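Local coordinates for uncharacterized protein (Bacillus cereus, PDB 4EUY) that is of unknown function but carries a thioredoxin-like fold with a CxxC disulfide, and so probably takes part in thiol-disulfide exchange, at residues 23-28 with 55-60; 31-36 with 71-76; 45-50 with 99-104. All coordinates share one frame; numbering follows the deposited sequence.

Contact 1. Residues 23-28 with 55-60; sequences LFIKTE and ILLQDM
Lys26 is gripped through its backbone by the two neighbours of Leu56: its N donates to Ile55 O at 2.9 Å, and its O accepts from Leu57 N at 2.7 Å. One step earlier, Ile55 N donates a hydrogen bond to Phe24 O at 2.8 Å, and all three bonds are close to straight. Strands 23-27 and 55-57 thus run parallel, their axes 23° apart, with Ile25 beside Ile55, Lys26 beside Leu56 and Thr27 beside Leu57.

This paired part is the tight one. On the face bearing Ile25, Ile55 and Leu57, Ile25 CG2 meets Leu57 CD1 at 3.8 Å, while Leu23 CD2 and Ile55 CD1 touch at 3.9 Å. On the other face, Leu56 has CG anti to its backbone N (chi1 -174°), and its CD1 comes within 4.0 Å of Lys26 CG and also lies against the carbonyl of Thr27. Lys26 packs near its base on Cys33 and Leu37 of helix 31-45; its extended chain then leads away from the cysteine, NZ making a long, weak ion pair with Glu54.

Beyond Thr27 the pairing slackens toward the solvent. Glu28 N reaches Leu57 O only through a weak, bent bond of 3.3 Å. The Glu28 and Gln58 side chains lie side by side, pointing the same way, the Glu28 carboxylate beside the Gln58 CG methylene and its plane 75° from that of the amide. The Thr27 hydroxyl turns to another partner, the carbonyl of Thr71 in the neighbouring loop.

Strand 50-57 is the outermost on this side of the sheet, consistent with the exposure of Leu56 and Leu57. Two parallel neighbours joined through helix 31-45 form the beta-alpha-beta crossover that opens the core of the thioredoxin fold.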
loop_
_atom_site.group_PDB
_atom_site.type_symbol
_atom_site.label_atom_id
_atom_site.label_comp_id
_atom_site.label_asym_id
_atom_site.label_seq_id
_atom_site.Cartn_x
_atom_site.Cartn_y
_atom_site.Cartn_z
ATOM N N LEU A 23 1.090 -1.646 -2.262
ATOM C CA LEU A 23 1.735 -0.490 -2.894
ATOM C C LEU A 23 1.233 0.736 -2.269
ATOM O O LEU A 23 0.010 0.912 -2.111
ATOM C CB LEU A 23 1.415 -0.380 -4.352
ATOM C CG LEU A 23 2.468 -1.085 -5.175
ATOM C CD1 LEU A 23 2.503 -2.553 -4.764
ATOM C CD2 LEU A 23 2.075 -0.898 -6.631
ATOM N N PHE A 24 2.177 1.575 -1.888
ATOM C CA PHE A 24 1.844 2.874 -1.368
ATOM C C PHE A 24 2.371 3.859 -2.403
ATOM O O PHE A 24 3.613 3.944 -2.676
ATOM C CB PHE A 24 2.481 3.114 -0.001
ATOM C CG PHE A 24 2.005 4.370 0.655
ATOM C CD1 PHE A 24 1.047 4.332 1.646
ATOM C CD2 PHE A 24 2.475 5.599 0.244
ATOM C CE1 PHE A 24 0.573 5.505 2.226
ATOM C CE2 PHE A 24 2.024 6.775 0.835
ATOM C CZ PHE A 24 1.062 6.734 1.820
ATOM N N ILE A 25 1.441 4.599 -2.986
ATOM C CA ILE A 25 1.811 5.512 -4.068
ATOM C C ILE A 25 1.610 6.926 -3.649
ATOM O O ILE A 25 0.544 7.275 -3.092
ATOM C CB ILE A 25 0.976 5.260 -5.332
ATOM C CG1 ILE A 25 1.056 3.746 -5.691
ATOM C CG2 ILE A 25 1.465 6.165 -6.450
ATOM C CD1 ILE A 25 0.461 3.402 -7.033
ATOM N N LYS A 26 2.630 7.742 -3.890
ATOM C CA LYS A 26 2.560 9.124 -3.443
ATOM C C LYS A 26 3.201 10.043 -4.411
ATOM O O LYS A 26 3.821 9.625 -5.388
ATOM C CB LYS A 26 3.188 9.314 -2.066
ATOM C CG LYS A 26 4.455 8.504 -1.817
ATOM C CD LYS A 26 5.186 9.006 -0.570
ATOM C CE LYS A 26 6.371 8.118 -0.188
ATOM N NZ LYS A 26 7.166 8.719 0.933
ATOM N N THR A 27 3.021 11.324 -4.126
ATOM C CA THR A 27 3.479 12.370 -4.962
ATOM C C THR A 27 4.460 13.190 -4.184
ATOM O O THR A 27 4.422 13.216 -2.959
ATOM C CB THR A 27 2.267 13.166 -5.393
ATOM O OG1 THR A 27 1.657 12.439 -6.459
ATOM C CG2 THR A 27 2.635 14.642 -5.874
ATOM N N GLU A 28 5.320 13.890 -4.914
ATOM C CA GLU A 28 6.414 14.662 -4.327
ATOM C C GLU A 28 6.037 15.775 -3.346
ATOM O O GLU A 28 6.704 15.926 -2.322
ATOM C CB GLU A 28 7.321 15.200 -5.433
ATOM C CG GLU A 28 8.026 14.067 -6.176
ATOM C CD GLU A 28 9.351 14.482 -6.786
ATOM O OE1 GLU A 28 9.355 15.448 -7.583
ATOM O OE2 GLU A 28 10.378 13.829 -6.472
ATOM N N ILE A 55 5.964 3.775 -4.188
ATOM C CA ILE A 55 6.272 4.464 -5.425
ATOM C C ILE A 55 6.081 5.931 -5.268
ATOM O O ILE A 55 4.973 6.356 -4.941
ATOM C CB ILE A 55 5.336 4.039 -6.541
ATOM C CG1 ILE A 55 5.455 2.530 -6.770
ATOM C CG2 ILE A 55 5.680 4.816 -7.796
ATOM C CD1 ILE A 55 4.447 1.967 -7.763
ATOM N N LEU A 56 7.120 6.703 -5.537
ATOM C CA LEU A 56 7.042 8.186 -5.498
ATOM C C LEU A 56 6.939 8.729 -6.900
ATOM O O LEU A 56 7.889 8.608 -7.683
ATOM C CB LEU A 56 8.307 8.743 -4.864
ATOM C CG LEU A 56 8.423 10.224 -4.585
ATOM C CD1 LEU A 56 7.187 10.678 -3.832
ATOM C CD2 LEU A 56 9.701 10.512 -3.794
ATOM N N LEU A 57 5.782 9.283 -7.242
ATOM C CA LEU A 57 5.590 9.904 -8.559
ATOM C C LEU A 57 5.993 11.322 -8.505
ATOM O O LEU A 57 6.052 11.915 -7.440
ATOM C CB LEU A 57 4.145 9.841 -9.007
ATOM C CG LEU A 57 3.719 8.411 -9.307
ATOM C CD1 LEU A 57 2.214 8.288 -9.539
ATOM C CD2 LEU A 57 4.488 7.993 -10.534
ATOM N N GLN A 58 6.268 11.875 -9.672
ATOM C CA GLN A 58 6.634 13.274 -9.734
ATOM C C GLN A 58 5.365 14.100 -9.713
ATOM O O GLN A 58 4.276 13.581 -9.934
ATOM C CB GLN A 58 7.483 13.540 -10.967
ATOM C CG GLN A 58 8.740 14.355 -10.672
ATOM C CD GLN A 58 9.805 14.252 -11.765
ATOM O OE1 GLN A 58 9.557 13.758 -12.874
ATOM N NE2 GLN A 58 11.007 14.713 -11.446
ATOM N N ASP A 59 5.510 15.389 -9.437
ATOM C CA ASP A 59 4.360 16.288 -9.247
ATOM C C ASP A 59 3.489 16.597 -10.497
ATOM O O ASP A 59 2.333 16.174 -10.590
ATOM C CB ASP A 59 4.871 17.609 -8.656
ATOM C CG ASP A 59 3.849 18.285 -7.793
ATOM O OD1 ASP A 59 2.652 18.230 -8.145
ATOM O OD2 ASP A 59 4.245 18.865 -6.759
HETATM N N MSE A 60 4.053 17.373 -11.422
HETATM C CA MSE A 60 3.496 17.619 -12.772
HETATM C C MSE A 60 1.999 17.859 -12.830
HETATM O O MSE A 60 1.548 18.984 -13.109
HETATM C CB MSE A 60 3.979 16.461 -13.663
HETATM C CG MSE A 60 5.506 16.530 -13.856
HETATM SE SE MSE A 60 6.312 15.052 -14.907
HETATM C CE MSE A 60 8.262 15.412 -14.903
#

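Contact 2. Residues 31-36 with 71-76; sequences GVCDVM and TGPTVL
Cys33 and Pro73, with CA atoms 5.2 Å apart, bring the first turn of helix 31-45 against the loop that leads into strand 74-79, and the peptide bond between Gly72 and Pro73 in that loop is cis. No hydrogen bond joins the two segments; the contact is made by sulfur, methyl and methylene groups round one proline ring.

Cys33 SG stands anti to its own carbonyl carbon (chi1 -67°), and from there it lies 3.8 Å from Pro73 CD and equally near the ring nitrogen. The same sulfur is 3.9 Å from Thr71 O, so it faces the bend of the loop as well as the proline. Val32 crosses the ring at about a right angle and touches CD with its CG2 at 4.1 Å. One helical turn further on, Met36, present as selenomethionine, also crosses it at about a right angle, placing CB 4.1 Å from Pro73 CG. CD is therefore shared by Val32 and Cys33, whereas CG belongs to Met36.

Gly72 has phi 101°, where a CB would be jammed against the carbonyl oxygen of Thr71, so the turn into the cis peptide suits a residue without a side chain. Phe24 of the inner strand 20-27 and Ile91 also pack on the proline, while Pro73 O is held by the hydroxyl of Ser88. Cys33 itself is buried and is bonded in a disulfide to Cys30, just ahead of the helix.

A CxxC pair at a helix start, facing a cis-proline loop, is the hallmark of the thioredoxin active site. In relatives that loop helps to hold the substrate beside the cysteines, and the geometry here is consistent with a similar role.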
loop_
_atom_site.group_PDB
_atom_site.type_symbol
_atom_site.label_atom_id
_atom_site.label_comp_id
_atom_site.label_asym_id
_atom_site.label_seq_id
_atom_site.Cartn_x
_atom_site.Cartn_y
_atom_site.Cartn_z
ATOM N N GLY A 31 1.244 16.556 1.801
ATOM C CA GLY A 31 1.432 16.557 3.257
ATOM C C GLY A 31 0.861 15.322 3.899
ATOM O O GLY A 31 1.525 14.649 4.699
ATOM N N VAL A 32 -0.386 15.039 3.533
ATOM C CA VAL A 32 -1.052 13.828 3.964
ATOM C C VAL A 32 -0.274 12.588 3.636
ATOM O O VAL A 32 -0.221 11.695 4.468
ATOM C CB VAL A 32 -2.418 13.638 3.299
ATOM C CG1 VAL A 32 -3.467 14.491 3.968
ATOM C CG2 VAL A 32 -2.309 13.942 1.813
ATOM N N CYS A 33 0.287 12.496 2.440
ATOM C CA CYS A 33 0.896 11.230 2.027
ATOM C C CYS A 33 1.799 10.756 3.157
ATOM O O CYS A 33 1.712 9.622 3.651
ATOM C CB CYS A 33 1.719 11.387 0.748
ATOM S SG CYS A 33 0.761 11.774 -0.762
ATOM N N ASP A 34 2.624 11.684 3.608
ATOM C CA ASP A 34 3.604 11.385 4.620
ATOM C C ASP A 34 2.916 10.912 5.855
ATOM O O ASP A 34 3.170 9.816 6.313
ATOM C CB ASP A 34 4.463 12.608 4.905
ATOM C CG ASP A 34 5.260 13.078 3.662
ATOM O OD1 ASP A 34 5.272 12.367 2.622
ATOM O OD2 ASP A 34 5.878 14.170 3.731
ATOM N N VAL A 35 1.999 11.691 6.385
ATOM C CA VAL A 35 1.238 11.180 7.535
ATOM C C VAL A 35 0.667 9.771 7.314
ATOM O O VAL A 35 0.900 8.872 8.071
ATOM C CB VAL A 35 0.070 12.096 7.907
ATOM C CG1 VAL A 35 -0.514 11.644 9.227
ATOM C CG2 VAL A 35 0.544 13.542 8.003
HETATM N N MSE A 36 -0.105 9.591 6.271
HETATM C CA MSE A 36 -0.708 8.307 6.038
HETATM C C MSE A 36 0.260 7.204 5.877
HETATM O O MSE A 36 -0.047 6.075 6.230
HETATM C CB MSE A 36 -1.388 8.378 4.718
HETATM C CG MSE A 36 -2.434 9.444 4.839
HETATM SE SE MSE A 36 -3.962 8.534 5.611
HETATM C CE MSE A 36 -5.221 9.298 4.328
ATOM N N THR A 71 -2.557 13.500 -6.514
ATOM C CA THR A 71 -1.656 13.663 -5.356
ATOM C C THR A 71 -1.459 12.313 -4.671
ATOM O O THR A 71 -0.332 11.847 -4.457
ATOM C CB THR A 71 -2.223 14.656 -4.323
ATOM O OG1 THR A 71 -3.619 14.388 -4.102
ATOM C CG2 THR A 71 -2.035 16.102 -4.803
ATOM N N GLY A 72 -2.583 11.676 -4.363
ATOM C CA GLY A 72 -2.598 10.414 -3.651
ATOM C C GLY A 72 -2.932 10.778 -2.228
ATOM O O GLY A 72 -3.561 11.795 -1.976
ATOM N N PRO A 73 -2.519 9.946 -1.285
ATOM C CA PRO A 73 -1.851 8.687 -1.533
ATOM C C PRO A 73 -2.807 7.641 -1.979
ATOM O O PRO A 73 -4.014 7.787 -1.842
ATOM C CB PRO A 73 -1.359 8.289 -0.153
ATOM C CG PRO A 73 -2.376 8.870 0.739
ATOM C CD PRO A 73 -2.602 10.226 0.147
ATOM N N THR A 74 -2.254 6.558 -2.475
ATOM C CA THR A 74 -3.066 5.433 -2.832
ATOM C C THR A 74 -2.418 4.201 -2.310
ATOM O O THR A 74 -1.203 4.047 -2.428
ATOM C CB THR A 74 -3.193 5.276 -4.343
ATOM O OG1 THR A 74 -3.745 6.470 -4.900
ATOM C CG2 THR A 74 -4.101 4.115 -4.617
ATOM N N VAL A 75 -3.227 3.325 -1.738
ATOM C CA VAL A 75 -2.731 2.051 -1.310
ATOM C C VAL A 75 -3.427 1.000 -2.105
ATOM O O VAL A 75 -4.644 1.064 -2.282
ATOM C CB VAL A 75 -3.003 1.801 0.159
ATOM C CG1 VAL A 75 -2.651 0.370 0.523
ATOM C CG2 VAL A 75 -2.170 2.778 0.948
ATOM N N LEU A 76 -2.643 0.048 -2.587
ATOM C CA LEU A 76 -3.184 -1.079 -3.289
ATOM C C LEU A 76 -2.684 -2.276 -2.597
ATOM O O LEU A 76 -1.522 -2.320 -2.138
ATOM C CB LEU A 76 -2.662 -1.115 -4.715
ATOM C CG LEU A 76 -3.078 0.139 -5.457
ATOM C CD1 LEU A 76 -2.786 -0.007 -6.926
ATOM C CD2 LEU A 76 -4.563 0.341 -5.258
#

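Contact 3. Residues 45-50 with 99-104; sequences ENYNYV and TIQLFE
Tyr49 OH donates to Ile100 O at 2.9 Å, the one hydrogen bond across the two segments. The hydroxyl approaches from above the carbonyl plane, 61° out of it, while the carbonyl oxygen lies at the edge of the tyrosine ring, in its plane. With CG between the backbone N and the carbonyl carbon (chi1 65°), the Tyr49 ring heads for the end of helix 93-101, where its CE1 also rests 3.8 Å from Phe103 CB.

Next to this bond one methyl group touches three residues. Ile100 CG2 sits over a face of the Tyr47 ring in a CH-pi contact, 4.2 Å from the ring centre, touches Tyr49 CZ at 3.8 Å, and meets Val50 CG2 at 3.9 Å. The opposite face of Tyr47 is lined by CB of Asn46. Gln101 lies across Tyr47, CG against CE1 and CZ; its NE2 is 3.3 Å from Tyr47 OH but poorly angled for a bond, and the hydroxyl is hydrogen-bonded to the carboxylate of Glu97.

Both tyrosines thus join an apolar ring to a polar tip: the rings, with Val50, pack round the isoleucine methyl, and the hydroxyls fix the 45-50 loop to the last turns of the C-terminal helix.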
loop_
_atom_site.group_PDB
_atom_site.type_symbol
_atom_site.label_atom_id
_atom_site.label_comp_id
_atom_site.label_asym_id
_atom_site.label_seq_id
_atom_site.Cartn_x
_atom_site.Cartn_y
_atom_site.Cartn_z
ATOM N N GLU A 45 3.365 -2.893 11.142
ATOM C CA GLU A 45 4.199 -3.434 12.199
ATOM C C GLU A 45 3.731 -4.850 12.557
ATOM O O GLU A 45 4.538 -5.757 12.690
ATOM C CB GLU A 45 4.176 -2.546 13.450
ATOM C CG GLU A 45 4.861 -1.189 13.288
ATOM C CD GLU A 45 5.126 -0.465 14.617
ATOM O OE1 GLU A 45 4.179 -0.294 15.425
ATOM O OE2 GLU A 45 6.288 -0.051 14.860
ATOM N N ASN A 46 2.420 -5.040 12.660
ATOM C CA ASN A 46 1.856 -6.291 13.181
ATOM C C ASN A 46 1.769 -7.430 12.173
ATOM O O ASN A 46 1.333 -8.522 12.529
ATOM C CB ASN A 46 0.433 -6.077 13.725
ATOM C CG ASN A 46 0.280 -4.800 14.548
ATOM O OD1 ASN A 46 -0.015 -3.695 14.010
ATOM N ND2 ASN A 46 0.418 -4.952 15.875
ATOM N N TYR A 47 2.156 -7.182 10.929
ATOM C CA TYR A 47 1.949 -8.143 9.854
ATOM C C TYR A 47 3.216 -8.234 9.013
ATOM O O TYR A 47 3.380 -7.514 8.016
ATOM C CB TYR A 47 0.724 -7.738 8.997
ATOM C CG TYR A 47 -0.543 -7.480 9.812
ATOM C CD1 TYR A 47 -1.310 -8.530 10.287
ATOM C CD2 TYR A 47 -0.952 -6.189 10.127
ATOM C CE1 TYR A 47 -2.442 -8.314 11.054
ATOM C CE2 TYR A 47 -2.092 -5.966 10.888
ATOM C CZ TYR A 47 -2.824 -7.040 11.354
ATOM O OH TYR A 47 -3.947 -6.856 12.115
ATOM N N ASN A 48 4.105 -9.120 9.436
ATOM C CA ASN A 48 5.402 -9.363 8.795
ATOM C C ASN A 48 5.265 -9.834 7.328
ATOM O O ASN A 48 6.073 -9.469 6.458
ATOM C CB ASN A 48 6.186 -10.412 9.637
ATOM N N TYR A 49 4.219 -10.624 7.067
ATOM C CA TYR A 49 3.987 -11.273 5.753
ATOM C C TYR A 49 3.452 -10.378 4.641
ATOM O O TYR A 49 3.105 -10.870 3.550
ATOM C CB TYR A 49 3.026 -12.476 5.903
ATOM C CG TYR A 49 1.588 -12.151 6.331
ATOM C CD1 TYR A 49 0.601 -11.901 5.391
ATOM C CD2 TYR A 49 1.224 -12.148 7.685
ATOM C CE1 TYR A 49 -0.701 -11.613 5.788
ATOM C CE2 TYR A 49 -0.073 -11.876 8.092
ATOM C CZ TYR A 49 -1.037 -11.601 7.145
ATOM O OH TYR A 49 -2.337 -11.318 7.544
ATOM N N VAL A 50 3.348 -9.084 4.928
ATOM C CA VAL A 50 3.052 -8.112 3.901
ATOM C C VAL A 50 4.322 -7.429 3.492
ATOM O O VAL A 50 5.168 -7.076 4.329
ATOM C CB VAL A 50 2.055 -7.085 4.382
ATOM C CG1 VAL A 50 1.678 -6.145 3.241
ATOM C CG2 VAL A 50 0.860 -7.840 4.942
ATOM N N THR A 99 -8.712 -6.457 5.947
ATOM C CA THR A 99 -8.407 -7.155 4.717
ATOM C C THR A 99 -7.144 -7.937 4.864
ATOM O O THR A 99 -7.107 -9.117 4.516
ATOM C CB THR A 99 -8.272 -6.216 3.555
ATOM O OG1 THR A 99 -9.444 -5.409 3.551
ATOM C CG2 THR A 99 -8.162 -7.033 2.233
ATOM N N ILE A 100 -6.114 -7.311 5.421
ATOM C CA ILE A 100 -4.865 -8.049 5.581
ATOM C C ILE A 100 -5.122 -9.303 6.422
ATOM O O ILE A 100 -4.668 -10.405 6.099
ATOM C CB ILE A 100 -3.773 -7.224 6.256
ATOM C CG1 ILE A 100 -3.332 -6.050 5.338
ATOM C CG2 ILE A 100 -2.621 -8.162 6.612
ATOM C CD1 ILE A 100 -2.561 -4.952 6.038
ATOM N N GLN A 101 -5.912 -9.113 7.473
ATOM C CA GLN A 101 -6.186 -10.152 8.412
ATOM C C GLN A 101 -6.777 -11.363 7.736
ATOM O O GLN A 101 -6.623 -12.481 8.225
ATOM C CB GLN A 101 -7.098 -9.626 9.508
ATOM C CG GLN A 101 -6.314 -8.921 10.590
ATOM C CD GLN A 101 -7.190 -8.201 11.579
ATOM O OE1 GLN A 101 -8.170 -7.586 11.207
ATOM N NE2 GLN A 101 -6.829 -8.259 12.849
ATOM N N LEU A 102 -7.420 -11.176 6.594
ATOM C CA LEU A 102 -8.054 -12.315 5.961
ATOM C C LEU A 102 -6.991 -13.249 5.496
ATOM O O LEU A 102 -7.320 -14.339 5.065
ATOM C CB LEU A 102 -8.858 -11.926 4.740
ATOM C CG LEU A 102 -10.262 -11.465 5.017
ATOM C CD1 LEU A 102 -10.259 -10.008 5.449
ATOM C CD2 LEU A 102 -11.039 -11.679 3.736
ATOM N N PHE A 103 -5.743 -12.873 5.667
ATOM C CA PHE A 103 -4.670 -13.774 5.367
ATOM C C PHE A 103 -3.835 -14.340 6.527
ATOM O O PHE A 103 -2.874 -15.069 6.381
ATOM C CB PHE A 103 -3.841 -13.094 4.310
ATOM C CG PHE A 103 -4.601 -12.827 3.060
ATOM C CD1 PHE A 103 -4.757 -13.803 2.106
ATOM C CD2 PHE A 103 -5.175 -11.605 2.853
ATOM C CE1 PHE A 103 -5.459 -13.560 0.953
ATOM C CE2 PHE A 103 -5.874 -11.352 1.699
ATOM C CZ PHE A 103 -6.021 -12.334 0.749
ATOM N N GLU A 104 -4.274 -13.989 7.722
ATOM C CA GLU A 104 -3.620 -14.494 8.896
ATOM C C GLU A 104 -2.743 -15.626 8.413
ATOM O O GLU A 104 -1.922 -16.147 9.158
ATOM C CB GLU A 104 -4.647 -15.011 9.889
ATOM C CG GLU A 104 -4.187 -16.235 10.661
ATOM C CD GLU A 104 -5.336 -17.100 11.151
ATOM O OE1 GLU A 104 -5.345 -18.308 10.835
ATOM O OE2 GLU A 104 -6.225 -16.579 11.855
#

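How the contacts relate
Contacts 1 and 2 adjoin, their centres 8 Å apart, because strand 20-27 lies between strands 50-57 and 74-79 in the sheet; probable backbone bonds from Leu23 to Leu76 and from Ile25 to Thr74 link them. Contact 3 lies on the other side of the chain's centre, about 24 Å from contact 1 and 20 Å from contact 2 between centres. Contact 2 is partly buried and makes no hydrogen bond across its segments, whereas contacts 1 and 3 are at the surface. Main-chain pairing dominates at the sheet edge, while tyrosine hydroxyls tie the loop to the C-terminal helix, one of them to Ile100 O. Helix 31-45 connects the regions, carrying Cys33 at its start and leading into the 45-50 loop.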